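PDB 4F0Q: restriction endonuclease from Mycobacterium sp., which cleaves DNA in response to cytosine methylation as a tetramer, probably recognising the modified base with its N-terminal domain and cutting with a C-terminal PD-(D/E)XK-type domain. Local coordinates for residues A[60-65]-A[84-89]; A[66-71]-A[132-137]; A[72-77]-A[228-233]; A[77-82]-A[150-155]; A[221-226]-A[236-241]. All coordinates share one frame; numbering follows the deposited sequence.

How the contacts relate
All five contacts lie in the N-terminal, PUA-clan domain. Contact 1 is the most buried and contact 3 sits at the surface; contacts 2, 4 and 5 are intermediate. Contacts 1 and 2 share one sheet, since strands 67-69 and 85-89 are neighbours, and both rest on aliphatic side chains, with one arginine hydrogen bond added in contact 1. Contacts 3 and 4 take the two strands of a small hairpin, 74-75 and 80-81, and meet at P77; contact 3 sets methyls and proline carbons against carbonyls, whereas contact 4 lays an arginine over a leucine. Contact 5 is the most polar, joining a salt bridge, a stack and two waters.

Contact 1. Residues A[60-65]-A[84-89]; sequences PKVMLE and LIAIRS
L64 and R88 cross obliquely and carry most of this contact between the irregular segment 60-65 and strand 85-89, which run roughly the same way, 30° apart. With CG anti to its backbone N, L64 reaches over the strand: its CD1 lies 3.7 Å from A86 CB, and its CG sits 3.8 Å from R88 CB, alongside the root of the arginine. R88 also has CG anti to the backbone N, and its chain stays extended from CG to NE, so the guanidinium is carried past the leucine side chain to the leucine's own carbonyl. There R88 NH1 donates to L64 O at 3.1 Å with an N-H...O angle of 166°. The oxygen lies in the guanidinium plane, at its edge, and is met nearly along the C=O axis. The same extended chain passes close to the next peptide, with R88 CB 3.3 Å from E65 O. One arginine thus packs with its aliphatic part and bonds with its tip. Further back, V62 CG1 touches L84 CD2 and A86 CB more loosely, each at 4.4 Å. L84, A86 and R88 all turn toward segment 60-65 as alternate residues of an extended chain, while the intervening I85 and I87 point away and pack on L156. F159 and Y48 pack on L64 as well. The arrangement is that of an extended, irregular segment laid over one face of a β-sheet, here the large mixed sheet of the PUA-clan domain, in which strand 85-89 pairs with strands 67-69 and 156-166.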
# COMPACT_ATOMS: atom_id res chain seq x y z
N PRO A 60 47.71 6.69 18.82
CA PRO A 60 47.12 5.91 19.91
C PRO A 60 46.09 4.91 19.38
O PRO A 60 45.65 5.02 18.24
CB PRO A 60 46.43 6.97 20.77
CG PRO A 60 47.16 8.23 20.48
CD PRO A 60 47.53 8.14 19.03
N LYS A 61 45.72 3.95 20.22
CA LYS A 61 44.75 2.93 19.83
C LYS A 61 43.34 3.49 19.73
O LYS A 61 42.99 4.43 20.44
CB LYS A 61 44.75 1.77 20.83
CG LYS A 61 46.09 1.09 21.02
CD LYS A 61 45.99 0.00 22.08
CE LYS A 61 47.33 -0.68 22.32
NZ LYS A 61 47.23 -1.73 23.36
N VAL A 62 42.55 2.92 18.84
CA VAL A 62 41.12 3.21 18.78
C VAL A 62 40.41 2.19 19.66
O VAL A 62 40.03 1.12 19.20
CB VAL A 62 40.58 3.13 17.34
CG1 VAL A 62 39.11 3.52 17.31
CG2 VAL A 62 41.39 4.02 16.42
N MET A 63 40.25 2.53 20.94
CA MET A 63 39.68 1.60 21.91
C MET A 63 38.25 1.21 21.58
O MET A 63 37.46 2.03 21.13
CB MET A 63 39.75 2.20 23.32
CG MET A 63 41.17 2.44 23.82
SD MET A 63 42.18 0.96 23.75
CE MET A 63 41.25 -0.15 24.80
N LEU A 64 37.94 -0.07 21.79
CA LEU A 64 36.61 -0.59 21.51
C LEU A 64 36.02 -1.28 22.73
O LEU A 64 35.85 -2.50 22.75
CB LEU A 64 36.66 -1.55 20.32
CG LEU A 64 35.32 -1.97 19.69
CD1 LEU A 64 34.59 -0.77 19.12
CD2 LEU A 64 35.54 -3.03 18.63
N GLU A 65 35.73 -0.49 23.76
CA GLU A 65 35.09 -1.01 24.96
C GLU A 65 33.63 -1.32 24.69
O GLU A 65 33.16 -1.19 23.56
CB GLU A 65 35.21 -0.01 26.12
CG GLU A 65 36.64 0.33 26.51
CD GLU A 65 37.35 -0.83 27.20
OE1 GLU A 65 38.60 -0.84 27.20
OE2 GLU A 65 36.66 -1.72 27.73
N LEU A 84 35.93 9.44 14.13
CA LEU A 84 34.92 8.41 13.97
C LEU A 84 34.30 8.03 15.31
O LEU A 84 34.78 8.44 16.37
CB LEU A 84 35.52 7.16 13.32
CG LEU A 84 36.26 6.16 14.22
CD1 LEU A 84 36.54 4.87 13.46
CD2 LEU A 84 37.56 6.75 14.75
N ILE A 85 33.23 7.26 15.26
CA ILE A 85 32.64 6.67 16.45
C ILE A 85 32.59 5.15 16.31
O ILE A 85 31.92 4.62 15.42
CB ILE A 85 31.23 7.22 16.73
CG1 ILE A 85 31.30 8.70 17.11
CG2 ILE A 85 30.56 6.43 17.84
CD1 ILE A 85 29.96 9.30 17.46
N ALA A 86 33.31 4.46 17.18
CA ALA A 86 33.38 3.01 17.15
C ALA A 86 32.37 2.40 18.12
O ALA A 86 32.45 2.62 19.32
CB ALA A 86 34.79 2.53 17.48
N ILE A 87 31.43 1.64 17.58
CA ILE A 87 30.37 1.05 18.39
C ILE A 87 30.51 -0.47 18.50
O ILE A 87 30.61 -1.17 17.50
CB ILE A 87 28.97 1.41 17.84
CG1 ILE A 87 28.67 2.89 18.10
CG2 ILE A 87 27.90 0.54 18.48
CD1 ILE A 87 27.37 3.36 17.49
N ARG A 88 30.52 -0.96 19.74
CA ARG A 88 30.61 -2.39 20.00
C ARG A 88 29.31 -2.90 20.63
O ARG A 88 29.01 -2.60 21.78
CB ARG A 88 31.79 -2.70 20.91
CG ARG A 88 31.90 -4.16 21.33
CD ARG A 88 33.15 -4.39 22.16
NE ARG A 88 33.19 -5.72 22.74
CZ ARG A 88 34.18 -6.18 23.49
NH1 ARG A 88 35.23 -5.40 23.76
NH2 ARG A 88 34.14 -7.41 23.98
N SER A 89 28.54 -3.65 19.85
CA SER A 89 27.25 -4.15 20.31
C SER A 89 27.37 -5.57 20.84
O SER A 89 28.19 -6.36 20.35
CB SER A 89 26.22 -4.09 19.18
OG SER A 89 24.94 -4.48 19.64

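Contact 2. Residues A[66-71]-A[132-137]; sequences AGINAP and NRLLLE
Strand 67-69 passes helix 132-137 with their axes 8.8 Å apart at closest and their directions inclined by 61°, so the chains cross steeply. This is helix-on-sheet packing within the PUA-clan domain: the helix, part of 130-142, lies against the large mixed sheet, and no hydrogen bond joins the two segments. The backbone enters the strand through G67, whose positive phi would press a side chain against the preceding carbonyl oxygen. I68 and A70, two residues apart, both turn toward the helix, while N69 between them points away and bonds to E65 and A86. On the helix, L134 and L135 answer them, each with CG anti to its carbonyl carbon. I68 divides its branches between the two leucines. Its CG1 arm ends at CD1, 3.6 Å from L135 CD1, and crosses that leucine obliquely; chi2 is 144°, well off a staggered value. Its CG2 lies 4.2 Å from L134 CD1, where the two side chains slide past each other in opposite directions. L135 also packs on L206 of strand 200-210, so the helix touches two parts of the sheet, and other residues of the helix reach the second subunit, where R133 and E137 pack on L125 of that chain. L134 CD1 bridges I68 and A70, and its closest touch is the 3.7 Å to A70 CB.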
# COMPACT_ATOMS: atom_id res chain seq x y z
N ALA A 66 32.90 -1.72 25.73
CA ALA A 66 31.48 -1.98 25.59
C ALA A 66 30.72 -0.68 25.32
O ALA A 66 30.86 0.30 26.05
CB ALA A 66 30.94 -2.65 26.84
N GLY A 67 29.94 -0.67 24.24
CA GLY A 67 29.10 0.47 23.93
C GLY A 67 29.67 1.43 22.91
O GLY A 67 30.11 1.03 21.84
N ILE A 68 29.66 2.71 23.26
CA ILE A 68 30.04 3.78 22.35
C ILE A 68 31.43 4.32 22.66
O ILE A 68 31.72 4.71 23.79
CB ILE A 68 29.02 4.92 22.38
CG1 ILE A 68 27.62 4.37 22.11
CG2 ILE A 68 29.39 6.01 21.39
CD1 ILE A 68 26.52 5.05 22.89
N ASN A 69 32.29 4.34 21.65
CA ASN A 69 33.68 4.76 21.81
C ASN A 69 34.06 5.84 20.80
O ASN A 69 33.53 5.88 19.69
CB ASN A 69 34.62 3.57 21.64
CG ASN A 69 34.22 2.39 22.50
OD1 ASN A 69 34.73 2.21 23.61
ND2 ASN A 69 33.31 1.56 21.99
N ALA A 70 34.99 6.71 21.19
CA ALA A 70 35.47 7.76 20.30
C ALA A 70 36.84 8.27 20.74
O ALA A 70 37.03 8.63 21.90
CB ALA A 70 34.47 8.90 20.23
N PRO A 71 37.81 8.28 19.80
CA PRO A 71 39.15 8.81 20.07
C PRO A 71 39.11 10.31 20.34
O PRO A 71 38.09 10.95 20.07
CB PRO A 71 39.89 8.54 18.76
CG PRO A 71 39.13 7.44 18.10
CD PRO A 71 37.70 7.68 18.46
N ASN A 132 25.73 8.83 24.81
CA ASN A 132 24.62 9.59 24.24
C ASN A 132 25.01 11.01 23.84
O ASN A 132 24.47 11.56 22.88
CB ASN A 132 23.43 9.62 25.21
CG ASN A 132 22.66 8.32 25.23
OD1 ASN A 132 23.11 7.32 24.67
ND2 ASN A 132 21.50 8.32 25.87
N ARG A 133 25.96 11.59 24.58
CA ARG A 133 26.47 12.91 24.24
C ARG A 133 27.24 12.84 22.92
O ARG A 133 27.11 13.72 22.07
CB ARG A 133 27.36 13.45 25.36
CG ARG A 133 27.96 14.81 25.06
CD ARG A 133 28.69 15.40 26.27
NE ARG A 133 27.77 15.84 27.31
CZ ARG A 133 27.50 15.16 28.42
NH1 ARG A 133 28.09 14.00 28.65
NH2 ARG A 133 26.65 15.66 29.31
N LEU A 134 28.04 11.79 22.76
CA LEU A 134 28.76 11.57 21.51
C LEU A 134 27.79 11.34 20.35
O LEU A 134 28.01 11.82 19.24
CB LEU A 134 29.72 10.38 21.64
CG LEU A 134 30.90 10.54 22.59
CD1 LEU A 134 31.68 9.24 22.69
CD2 LEU A 134 31.81 11.68 22.14
N LEU A 135 26.72 10.59 20.62
CA LEU A 135 25.72 10.29 19.60
C LEU A 135 24.94 11.52 19.18
O LEU A 135 24.56 11.65 18.02
CB LEU A 135 24.77 9.20 20.09
CG LEU A 135 25.36 7.80 20.29
CD1 LEU A 135 24.26 6.80 20.65
CD2 LEU A 135 26.11 7.34 19.05
N LEU A 136 24.68 12.43 20.12
CA LEU A 136 23.99 13.68 19.81
C LEU A 136 24.91 14.62 19.04
O LEU A 136 24.51 15.22 18.03
CB LEU A 136 23.49 14.35 21.10
CG LEU A 136 22.28 13.71 21.78
CD1 LEU A 136 22.06 14.30 23.16
CD2 LEU A 136 21.04 13.88 20.92
N GLU A 137 26.15 14.75 19.52
CA GLU A 137 27.15 15.57 18.86
C GLU A 137 27.41 15.10 17.44
O GLU A 137 27.69 15.90 16.55
CB GLU A 137 28.45 15.59 19.66
CG GLU A 137 28.38 16.41 20.94
CD GLU A 137 29.65 16.31 21.77
OE1 GLU A 137 30.43 15.37 21.55
OE2 GLU A 137 29.86 17.19 22.64

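Contact 3. Residues A[72-77]-A[228-233]; sequences AEVVGP and RNAALA
Van der Waals contact does most of the work between segment 72-77, the first arm of a small β-hairpin, and the turn-rich loop 228-233. V74 points toward the loop and sets its two methyls on successive parts of its chain. CG1, anti to the backbone N, sits 3.7 Å from A230 CA and 3.9 Å from A230 CB, while V74 CG2 leans back on R228 O at 3.8 Å. At the other end the ring carbons CD and CG of P77 lie against a group of carbonyls: P77 CD lies 3.3 Å from A230 O and 3.5 Å from L232 O. P77 CG adds a touch on A231 O at 3.6 Å.

The hydrogen bonds are internal to the loop. N229 to L232 form a type I β-turn, reinforced by an Asx turn in which A231 N donates to N229 OD1 at 3.1 Å, with the donor standing above the plane of the side-chain amide. Both turns shape the surface that V74 and P77 lie on.

Between the segments, polar linkage amounts to one water that bridges A72 O and R228 NE through two weak, long bonds; the stronger partner of R228 is P60 O, held by NH2. With apolar groups set against carbonyls and no direct hydrogen bond across it, this surface contact rests on close packing, with the loop carbonyl L232 O satisfied by R81 of the neighbouring strand.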
# COMPACT_ATOMS: atom_id res chain seq x y z
N ALA A 72 40.20 10.85 20.87
CA ALA A 72 40.29 12.28 21.14
C ALA A 72 40.15 13.08 19.85
O ALA A 72 40.64 12.67 18.79
CB ALA A 72 41.60 12.61 21.83
N GLU A 73 39.48 14.23 19.93
CA GLU A 73 39.18 15.04 18.76
C GLU A 73 40.44 15.55 18.06
O GLU A 73 41.40 15.98 18.71
CB GLU A 73 38.28 16.21 19.15
CG GLU A 73 37.65 16.92 17.96
CD GLU A 73 36.62 17.95 18.37
OE1 GLU A 73 36.56 18.29 19.57
OE2 GLU A 73 35.87 18.42 17.49
N VAL A 74 40.43 15.50 16.73
CA VAL A 74 41.58 15.93 15.93
C VAL A 74 41.44 17.39 15.49
O VAL A 74 40.44 17.78 14.90
CB VAL A 74 41.75 15.05 14.68
CG1 VAL A 74 42.87 15.59 13.80
CG2 VAL A 74 42.02 13.61 15.08
N VAL A 75 42.47 18.19 15.79
CA VAL A 75 42.50 19.57 15.34
C VAL A 75 43.15 19.66 13.96
O VAL A 75 44.36 19.53 13.83
CB VAL A 75 43.27 20.47 16.33
CG1 VAL A 75 43.26 21.91 15.86
CG2 VAL A 75 42.67 20.36 17.72
N GLY A 76 42.33 19.87 12.94
CA GLY A 76 42.82 19.97 11.58
C GLY A 76 43.21 21.39 11.22
O GLY A 76 43.02 22.31 12.02
N PRO A 77 43.77 21.58 10.02
CA PRO A 77 44.17 22.90 9.52
C PRO A 77 42.95 23.80 9.38
O PRO A 77 42.99 24.96 9.78
CB PRO A 77 44.75 22.60 8.14
CG PRO A 77 45.09 21.14 8.17
CD PRO A 77 44.06 20.51 9.04
N ARG A 228 41.89 10.82 10.93
CA ARG A 228 42.68 10.97 12.15
C ARG A 228 43.94 11.79 11.90
O ARG A 228 44.66 12.15 12.83
CB ARG A 228 43.07 9.60 12.72
CG ARG A 228 41.91 8.78 13.26
CD ARG A 228 42.40 7.46 13.83
NE ARG A 228 43.16 7.66 15.06
CZ ARG A 228 43.93 6.72 15.62
NH1 ARG A 228 44.04 5.53 15.05
NH2 ARG A 228 44.59 6.98 16.74
N ASN A 229 44.20 12.09 10.63
CA ASN A 229 45.38 12.85 10.24
C ASN A 229 45.19 14.34 10.47
O ASN A 229 44.35 14.98 9.84
CB ASN A 229 45.73 12.58 8.78
CG ASN A 229 47.19 12.86 8.46
OD1 ASN A 229 47.82 13.70 9.10
ND2 ASN A 229 47.73 12.15 7.48
N ALA A 230 45.98 14.90 11.39
CA ALA A 230 45.86 16.31 11.74
C ALA A 230 46.40 17.22 10.64
O ALA A 230 46.10 18.41 10.60
CB ALA A 230 46.58 16.59 13.06
N ALA A 231 47.21 16.65 9.75
CA ALA A 231 47.80 17.42 8.65
C ALA A 231 46.80 17.63 7.52
O ALA A 231 46.99 18.49 6.67
CB ALA A 231 49.05 16.72 8.14
N LEU A 232 45.74 16.83 7.52
CA LEU A 232 44.74 16.88 6.46
C LEU A 232 43.47 17.60 6.91
O LEU A 232 42.97 17.36 8.01
CB LEU A 232 44.39 15.47 5.99
CG LEU A 232 45.54 14.59 5.50
CD1 LEU A 232 45.03 13.22 5.11
CD2 LEU A 232 46.25 15.25 4.33
N ALA A 233 42.96 18.47 6.05
CA ALA A 233 41.67 19.11 6.29
C ALA A 233 40.57 18.07 6.14
O ALA A 233 40.79 17.02 5.56
CB ALA A 233 41.46 20.26 5.32
O HOH W 1 42.10 10.44 16.62

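Contact 4. Residues A[77-82]-A[150-155]; sequences PDRSRR and RLLAPP
The second strand of a small β-hairpin, 80-81, here lies beside the loop that leads from helix 147-150 into strand 156-166 of the PUA-clan domain; the touching parts run the same general way, 31° apart. The van der Waals packing centres on R79, whose guanidinium lies against L152. R79 has its CG in the crowded position between backbone N and carbonyl carbon and bends again at chi2 (-123°), which lays the guanidinium over the leucine. L152 CD2 sits over one face, toward the rim, 3.4 Å from R79 NE, and L152 CG lies 3.5 Å from R79 NH2, so the flat cation covers the branched end of the leucine. L152 CD2 also meets R81 CB at 3.9 Å. Further along, P154 sets its CB 3.3 Å from R82 O and, more loosely, against R82 CB.

The charge of R79 is met next door: its NH1 pairs with D78 OD2 at a very short 2.4 Å, and E148 forms a second salt bridge with it. These two acids probably help hold the guanidinium in place over L152. R81 starts toward the loop but its extended chain leads away, and its NE bonds R227 O. R227 in turn donates to the carbonyls of L151, L152 and R82, tying both segments to the end of helix 222-227.

No direct hydrogen bond spans the segments. A water does so instead, accepting from R82 N at 2.8 Å and donating to L152 O at 2.8 Å.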
# COMPACT_ATOMS: atom_id res chain seq x y z
N PRO A 77 43.77 21.58 10.02
CA PRO A 77 44.17 22.90 9.52
C PRO A 77 42.95 23.80 9.38
O PRO A 77 42.99 24.96 9.78
CB PRO A 77 44.75 22.60 8.14
CG PRO A 77 45.09 21.14 8.17
CD PRO A 77 44.06 20.51 9.04
N ASP A 78 41.88 23.26 8.80
CA ASP A 78 40.65 24.00 8.59
C ASP A 78 39.88 24.18 9.89
O ASP A 78 39.50 25.30 10.25
CB ASP A 78 39.78 23.31 7.53
CG ASP A 78 39.58 21.83 7.82
OD1 ASP A 78 40.41 21.25 8.55
OD2 ASP A 78 38.60 21.26 7.30
N ARG A 79 39.65 23.08 10.59
CA ARG A 79 38.91 23.09 11.84
C ARG A 79 39.07 21.77 12.58
O ARG A 79 39.61 20.80 12.04
CB ARG A 79 37.42 23.37 11.59
CG ARG A 79 36.77 22.43 10.59
CD ARG A 79 36.15 23.21 9.44
NE ARG A 79 35.04 22.51 8.81
CZ ARG A 79 35.12 21.85 7.66
NH1 ARG A 79 36.26 21.82 6.99
NH2 ARG A 79 34.05 21.24 7.17
N SER A 80 38.60 21.74 13.83
CA SER A 80 38.65 20.53 14.63
C SER A 80 37.55 19.56 14.20
O SER A 80 36.50 19.99 13.72
CB SER A 80 38.51 20.87 16.11
OG SER A 80 38.70 19.73 16.93
N ARG A 81 37.79 18.27 14.37
CA ARG A 81 36.83 17.26 13.92
C ARG A 81 36.94 15.94 14.68
O ARG A 81 38.02 15.54 15.10
CB ARG A 81 37.00 17.00 12.42
CG ARG A 81 38.30 16.30 12.06
CD ARG A 81 38.36 15.94 10.59
NE ARG A 81 39.58 15.21 10.26
CZ ARG A 81 40.73 15.78 9.94
NH1 ARG A 81 40.83 17.11 9.90
NH2 ARG A 81 41.80 15.04 9.66
N ARG A 82 35.81 15.27 14.84
CA ARG A 82 35.78 13.93 15.41
C ARG A 82 36.01 12.91 14.29
O ARG A 82 35.24 12.85 13.33
CB ARG A 82 34.45 13.67 16.10
CG ARG A 82 34.44 12.45 17.01
CD ARG A 82 35.13 12.74 18.33
NE ARG A 82 34.47 13.82 19.06
CZ ARG A 82 34.78 14.18 20.31
NH1 ARG A 82 35.74 13.54 20.96
NH2 ARG A 82 34.13 15.17 20.89
N ARG A 150 28.74 18.31 6.88
CA ARG A 150 28.72 16.86 6.72
C ARG A 150 30.12 16.28 6.53
O ARG A 150 30.34 15.10 6.76
CB ARG A 150 27.81 16.46 5.56
CG ARG A 150 26.34 16.79 5.79
CD ARG A 150 25.45 16.24 4.69
NE ARG A 150 25.65 16.93 3.42
CZ ARG A 150 25.00 18.02 3.05
NH1 ARG A 150 24.10 18.57 3.87
NH2 ARG A 150 25.23 18.58 1.88
N LEU A 151 31.05 17.13 6.11
CA LEU A 151 32.45 16.73 5.97
C LEU A 151 33.05 16.39 7.34
O LEU A 151 33.97 15.58 7.44
CB LEU A 151 33.27 17.84 5.31
CG LEU A 151 33.18 17.98 3.79
CD1 LEU A 151 33.77 19.30 3.34
CD2 LEU A 151 33.91 16.82 3.13
N LEU A 152 32.51 17.01 8.38
CA LEU A 152 33.01 16.84 9.74
C LEU A 152 32.38 15.65 10.45
O LEU A 152 32.91 15.18 11.46
CB LEU A 152 32.76 18.11 10.55
CG LEU A 152 33.39 19.40 10.02
CD1 LEU A 152 32.92 20.60 10.83
CD2 LEU A 152 34.90 19.29 10.04
N ALA A 153 31.25 15.18 9.92
CA ALA A 153 30.50 14.10 10.55
C ALA A 153 31.32 12.81 10.69
O ALA A 153 31.79 12.26 9.70
CB ALA A 153 29.22 13.83 9.77
N PRO A 154 31.48 12.34 11.93
CA PRO A 154 32.22 11.11 12.22
C PRO A 154 31.44 9.85 11.83
O PRO A 154 30.33 9.64 12.33
CB PRO A 154 32.42 11.16 13.74
CG PRO A 154 31.27 11.98 14.23
CD PRO A 154 30.99 12.99 13.16
N PRO A 155 32.01 9.03 10.94
CA PRO A 155 31.40 7.76 10.52
C PRO A 155 31.17 6.82 11.69
O PRO A 155 32.02 6.73 12.58
CB PRO A 155 32.44 7.17 9.57
CG PRO A 155 33.21 8.35 9.08
CD PRO A 155 33.27 9.30 10.23
O HOH W 2 33.30 16.13 14.09

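Contact 5. Residues A[221-226]-A[236-241]; sequences FRWIDD and ETLRHA
D226 sits at the centre of this contact in the PUA-clan domain, where helix 222-227 is covered by the irregular loop 236-241 that doubles back over it before helix 243-251. R239 forms a bidentate, side-on salt bridge with its carboxylate: R239 NE meets D226 OD2 at 3.2 Å and R239 NH2 meets D226 OD1 at 3.3 Å. Both oxygens lie in the guanidinium plane, yet the arginine comes from above the carboxylate plane, the two planes standing 59° apart. The edge of H240 closes on the same acid, CD2 lying 3.1 Å from D226 OD2.

R222 covers one face of H240, its guanidinium flat on the ring, centres 3.8 Å apart. R222 is itself held by D220 and by A17 O. D226 at the ring edge could favour a protonated histidine, whereas the stacked guanidinium would probably oppose it.

W223 makes a separate apolar patch. A241 CB stands over its five-membered ring, 3.4 Å from the centroid and only 11° off the normal, a CH-pi contact; W245 meets the indole edge-to-face. A water in the ring plane accepts a hydrogen bond from W223 NE1 and donates one to T237 OG1, which also bonds A234 O.

A second water ties acid to loop backbone: it donates to D226 OD2 at 2.6 Å and to T237 O at 2.8 Å, and accepts from H240 N.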
# COMPACT_ATOMS: atom_id res chain seq x y z
N PHE A 221 40.60 1.30 5.61
CA PHE A 221 40.86 1.96 6.88
C PHE A 221 41.77 3.18 6.75
O PHE A 221 42.00 3.90 7.72
CB PHE A 221 41.42 0.98 7.91
CG PHE A 221 40.46 0.68 9.03
CD1 PHE A 221 40.27 1.58 10.06
CD2 PHE A 221 39.75 -0.51 9.04
CE1 PHE A 221 39.38 1.31 11.08
CE2 PHE A 221 38.87 -0.79 10.07
CZ PHE A 221 38.68 0.12 11.09
N ARG A 222 42.27 3.42 5.54
CA ARG A 222 43.05 4.62 5.27
C ARG A 222 42.15 5.85 5.30
O ARG A 222 42.62 6.98 5.44
CB ARG A 222 43.78 4.51 3.93
CG ARG A 222 44.87 3.45 3.91
CD ARG A 222 45.71 3.54 2.66
NE ARG A 222 44.94 3.28 1.45
CZ ARG A 222 45.44 3.28 0.22
NH1 ARG A 222 46.73 3.54 0.03
NH2 ARG A 222 44.66 3.03 -0.82
N TRP A 223 40.85 5.62 5.15
CA TRP A 223 39.83 6.65 5.32
C TRP A 223 39.94 7.23 6.73
O TRP A 223 40.00 8.45 6.93
CB TRP A 223 38.45 6.04 5.11
CG TRP A 223 37.29 6.99 5.22
CD1 TRP A 223 37.34 8.35 5.14
CD2 TRP A 223 35.92 6.65 5.44
NE1 TRP A 223 36.08 8.88 5.29
CE2 TRP A 223 35.19 7.85 5.48
CE3 TRP A 223 35.24 5.44 5.60
CZ2 TRP A 223 33.81 7.88 5.67
CZ3 TRP A 223 33.87 5.47 5.80
CH2 TRP A 223 33.17 6.68 5.83
N ILE A 224 39.98 6.33 7.71
CA ILE A 224 40.10 6.72 9.11
C ILE A 224 41.47 7.33 9.38
O ILE A 224 41.58 8.28 10.16
CB ILE A 224 39.85 5.52 10.05
CG1 ILE A 224 38.45 4.95 9.80
CG2 ILE A 224 40.00 5.92 11.50
CD1 ILE A 224 37.35 5.98 9.94
N ASP A 225 42.50 6.79 8.74
CA ASP A 225 43.85 7.34 8.85
C ASP A 225 43.85 8.80 8.44
O ASP A 225 44.44 9.65 9.12
CB ASP A 225 44.83 6.57 7.97
CG ASP A 225 44.99 5.12 8.39
OD1 ASP A 225 44.49 4.76 9.48
OD2 ASP A 225 45.64 4.35 7.65
N ASP A 226 43.19 9.10 7.33
CA ASP A 226 43.08 10.47 6.85
C ASP A 226 42.24 11.32 7.80
O ASP A 226 42.60 12.46 8.09
CB ASP A 226 42.47 10.50 5.44
CG ASP A 226 43.34 9.80 4.42
OD1 ASP A 226 44.56 9.67 4.67
OD2 ASP A 226 42.81 9.37 3.38
N GLU A 236 39.90 16.83 2.81
CA GLU A 236 41.00 16.09 2.22
C GLU A 236 41.03 14.66 2.74
O GLU A 236 42.01 13.94 2.54
CB GLU A 236 42.33 16.78 2.53
CG GLU A 236 42.42 18.22 2.05
CD GLU A 236 43.72 18.89 2.47
OE1 GLU A 236 43.94 20.05 2.07
OE2 GLU A 236 44.51 18.25 3.19
N THR A 237 39.96 14.24 3.40
CA THR A 237 39.90 12.93 4.04
C THR A 237 38.96 11.97 3.32
O THR A 237 38.58 10.94 3.87
CB THR A 237 39.45 13.04 5.51
OG1 THR A 237 38.13 13.59 5.57
CG2 THR A 237 40.40 13.94 6.28
N LEU A 238 38.58 12.31 2.09
CA LEU A 238 37.63 11.51 1.34
C LEU A 238 38.27 10.72 0.20
O LEU A 238 37.57 10.16 -0.65
CB LEU A 238 36.51 12.39 0.78
CG LEU A 238 35.57 13.07 1.77
CD1 LEU A 238 34.57 13.94 1.03
CD2 LEU A 238 34.86 12.04 2.63
N ARG A 239 39.60 10.66 0.17
CA ARG A 239 40.30 10.00 -0.92
C ARG A 239 40.23 8.47 -0.85
O ARG A 239 40.35 7.79 -1.87
CB ARG A 239 41.75 10.47 -1.01
CG ARG A 239 42.55 10.32 0.27
CD ARG A 239 43.93 10.93 0.12
NE ARG A 239 44.72 10.83 1.34
CZ ARG A 239 45.94 11.36 1.49
NH1 ARG A 239 46.50 12.02 0.48
NH2 ARG A 239 46.59 11.22 2.64
N HIS A 240 40.03 7.94 0.35
CA HIS A 240 39.91 6.50 0.53
C HIS A 240 38.55 6.13 1.12
O HIS A 240 38.36 5.04 1.66
CB HIS A 240 41.03 5.97 1.43
CG HIS A 240 42.40 6.28 0.91
ND1 HIS A 240 42.88 5.79 -0.28
CD2 HIS A 240 43.40 7.04 1.43
CE1 HIS A 240 44.11 6.23 -0.48
NE2 HIS A 240 44.45 6.99 0.54
N ALA A 241 37.60 7.06 1.01
CA ALA A 241 36.25 6.85 1.53
C ALA A 241 35.37 6.21 0.47
O ALA A 241 35.62 6.35 -0.73
CB ALA A 241 35.67 8.18 1.99
O HOH W 3 35.83 11.85 5.75
O HOH W 4 40.31 8.94 2.94